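Local coordinates for protein thiazoline oxidase/subtilisin-like protease (Prochloron didemni, PDB 4H6X) that probably acts as a subtilisin-like protease in patellamide maturation, cleaving the precursor peptide and joining the ends of the excised segment into a macrocycle by transamidation, at residues 103-107 against 138-142. Coordinates in Å, arbitrary orientation, origin at the centre of the assembly. Numbering follows the deposited sequence.
Sequences RIVLN and PQDAV
The carboxylate of Asp140 makes the polar link between residues 103-107, one turn near the start of helix 101-118 with Asn107 N bonded to Arg103 O (2.9 Å), and the type I turn Gln139-Val142 that follows strand 133-138. Arg103 and Asp140 are in register, their CA atoms 5.5 Å apart. Asp140 points toward the helix with chi1 p. Its OD2 accepts both Arg103 NE (3.3 Å) and NH2 (3.1 Å) in a salt bridge at the edge of the guanidinium, reached by an m, t, p arginine rotamer; NH2 also bonds Glu66 O. Asn107 (chi1 m), one turn on, donates ND2 to the same OD2 at 3.2 Å, while its OD1 takes Asp41 N; ND2 also bonds Tyr73 OH. Leu106 (t, p) adds the apolar part, laying CD2 3.8 Å from Asp140 CA and 4.0 Å from Gln139 C. The Leu106 side chain also touches Asp39, which with His109 of this helix and Ser274 has the geometry of a charge relay. The contact thus ties a strand-end turn to the helix bearing the probable triad histidine, beside the probable catalytic centre of a subtilisin-like fold.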
ATOM      1  N   ARG A 103      -4.659   9.835 -15.775  1.00 26.08           N
ATOM      2  CA  ARG A 103      -5.610   9.036 -14.991  1.00 24.63           C
ATOM      3  C   ARG A 103      -5.232   7.566 -15.005  1.00 24.93           C
ATOM      4  O   ARG A 103      -5.422   6.869 -14.011  1.00 25.14           O
ATOM      5  CB  ARG A 103      -7.042   9.177 -15.514  1.00 24.78           C
ATOM      6  CG  ARG A 103      -7.645  10.568 -15.363  1.00 26.74           C
ATOM      7  CD  ARG A 103      -9.019  10.618 -16.032  1.00 28.57           C
ATOM      8  NE  ARG A 103      -9.925   9.635 -15.453  1.00 31.10           N
ATOM      9  CZ  ARG A 103     -10.956   9.075 -16.083  1.00 32.48           C
ATOM     10  NH1 ARG A 103     -11.228   9.385 -17.340  1.00 33.02           N
ATOM     11  NH2 ARG A 103     -11.720   8.196 -15.444  1.00 31.78           N
ATOM     12  N   ILE A 104      -4.714   7.082 -16.136  1.00 25.81           N
ATOM     13  CA  ILE A 104      -4.318   5.671 -16.226  1.00 25.75           C
ATOM     14  C   ILE A 104      -3.170   5.365 -15.256  1.00 24.42           C
ATOM     15  O   ILE A 104      -3.208   4.354 -14.577  1.00 23.29           O
ATOM     16  CB  ILE A 104      -3.978   5.245 -17.673  1.00 26.18           C
ATOM     17  CG1 ILE A 104      -5.269   5.131 -18.507  1.00 27.46           C
ATOM     18  CG2 ILE A 104      -3.244   3.905 -17.701  1.00 26.39           C
ATOM     19  CD1 ILE A 104      -5.035   5.083 -20.006  1.00 26.63           C
ATOM     20  N   VAL A 105      -2.158   6.230 -15.212  1.00 24.16           N
ATOM     21  CA  VAL A 105      -1.052   6.074 -14.260  1.00 25.83           C
ATOM     22  C   VAL A 105      -1.616   5.863 -12.855  1.00 24.80           C
ATOM     23  O   VAL A 105      -1.228   4.921 -12.172  1.00 23.65           O
ATOM     24  CB  VAL A 105      -0.057   7.265 -14.278  1.00 26.20           C
ATOM     25  CG1 VAL A 105       0.957   7.166 -13.133  1.00 26.58           C
ATOM     26  CG2 VAL A 105       0.687   7.335 -15.604  1.00 25.59           C
ATOM     27  N   LEU A 106      -2.545   6.730 -12.449  1.00 26.99           N
ATOM     28  CA  LEU A 106      -3.153   6.663 -11.105  1.00 29.00           C
ATOM     29  C   LEU A 106      -3.996   5.415 -10.894  1.00 26.89           C
ATOM     30  O   LEU A 106      -3.927   4.780  -9.831  1.00 25.43           O
ATOM     31  CB  LEU A 106      -4.005   7.910 -10.827  1.00 31.18           C
ATOM     32  CG  LEU A 106      -4.103   8.304  -9.349  1.00 35.03           C
ATOM     33  CD1 LEU A 106      -2.767   8.832  -8.851  1.00 35.47           C
ATOM     34  CD2 LEU A 106      -5.205   9.335  -9.127  1.00 35.91           C
ATOM     35  N   ASN A 107      -4.807   5.058 -11.891  1.00 24.90           N
ATOM     36  CA  ASN A 107      -5.681   3.891 -11.743  1.00 24.38           C
ATOM     37  C   ASN A 107      -4.887   2.601 -11.794  1.00 25.12           C
ATOM     38  O   ASN A 107      -5.184   1.643 -11.065  1.00 25.29           O
ATOM     39  CB  ASN A 107      -6.775   3.881 -12.805  1.00 24.95           C
ATOM     40  CG  ASN A 107      -7.702   5.070 -12.690  1.00 27.03           C
ATOM     41  OD1 ASN A 107      -7.787   5.708 -11.636  1.00 26.37           O
ATOM     42  ND2 ASN A 107      -8.411   5.379 -13.778  1.00 27.59           N
ATOM     43  N   PRO A 138     -11.177   6.323  -4.641  1.00 22.67           N
ATOM     44  CA  PRO A 138     -10.472   6.740  -5.866  1.00 23.22           C
ATOM     45  C   PRO A 138     -10.445   8.251  -6.049  1.00 24.05           C
ATOM     46  O   PRO A 138     -11.434   8.919  -5.754  1.00 24.06           O
ATOM     47  CB  PRO A 138     -11.309   6.106  -6.987  1.00 23.47           C
ATOM     48  CG  PRO A 138     -11.996   4.955  -6.330  1.00 24.48           C
ATOM     49  CD  PRO A 138     -12.337   5.476  -4.952  1.00 22.76           C
ATOM     50  N   GLN A 139      -9.328   8.756  -6.570  1.00 23.59           N
ATOM     51  CA  GLN A 139      -9.085  10.181  -6.734  1.00 25.67           C
ATOM     52  C   GLN A 139      -8.923  10.604  -8.210  1.00 27.47           C
ATOM     53  O   GLN A 139      -8.616  11.769  -8.498  1.00 26.79           O
ATOM     54  CB  GLN A 139      -7.808  10.578  -5.972  1.00 25.36           C
ATOM     55  CG  GLN A 139      -7.797  10.225  -4.484  1.00 24.44           C
ATOM     56  CD  GLN A 139      -8.906  10.922  -3.715  1.00 25.36           C
ATOM     57  OE1 GLN A 139      -9.186  12.101  -3.940  1.00 25.80           O
ATOM     58  NE2 GLN A 139      -9.562  10.191  -2.828  1.00 24.65           N
ATOM     59  N   ASP A 140      -9.101   9.678  -9.148  1.00 30.63           N
ATOM     60  CA  ASP A 140      -8.662   9.970 -10.534  1.00 33.10           C
ATOM     61  C   ASP A 140      -9.526  11.025 -11.234  1.00 33.15           C
ATOM     62  O   ASP A 140      -9.077  11.679 -12.206  1.00 34.28           O
ATOM     63  CB  ASP A 140      -8.529   8.695 -11.372  1.00 33.34           C
ATOM     64  CG  ASP A 140      -9.849   7.999 -11.594  1.00 35.17           C
ATOM     65  OD1 ASP A 140     -10.516   7.654 -10.581  1.00 33.58           O
ATOM     66  OD2 ASP A 140     -10.203   7.788 -12.789  1.00 35.18           O
ATOM     67  N   ALA A 141     -10.743  11.203 -10.715  1.00 31.36           N
ATOM     68  CA  ALA A 141     -11.707  12.125 -11.296  1.00 34.43           C
ATOM     69  C   ALA A 141     -11.281  13.582 -11.190  1.00 38.31           C
ATOM     70  O   ALA A 141     -11.626  14.380 -12.063  1.00 38.06           O
ATOM     71  CB  ALA A 141     -13.086  11.914 -10.709  1.00 34.87           C
ATOM     72  N   VAL A 142     -10.518  13.930 -10.150  1.00 42.34           N
ATOM     73  CA  VAL A 142      -9.901  15.274 -10.087  1.00 45.66           C
ATOM     74  C   VAL A 142      -8.956  15.535 -11.269  1.00 46.43           C
ATOM     75  O   VAL A 142      -8.472  16.653 -11.451  1.00 41.82           O
ATOM     76  CB  VAL A 142      -9.148  15.572  -8.757  1.00 47.32           C
ATOM     77  CG1 VAL A 142     -10.069  15.431  -7.567  1.00 47.39           C
ATOM     78  CG2 VAL A 142      -7.893  14.720  -8.588  1.00 47.73           C
TER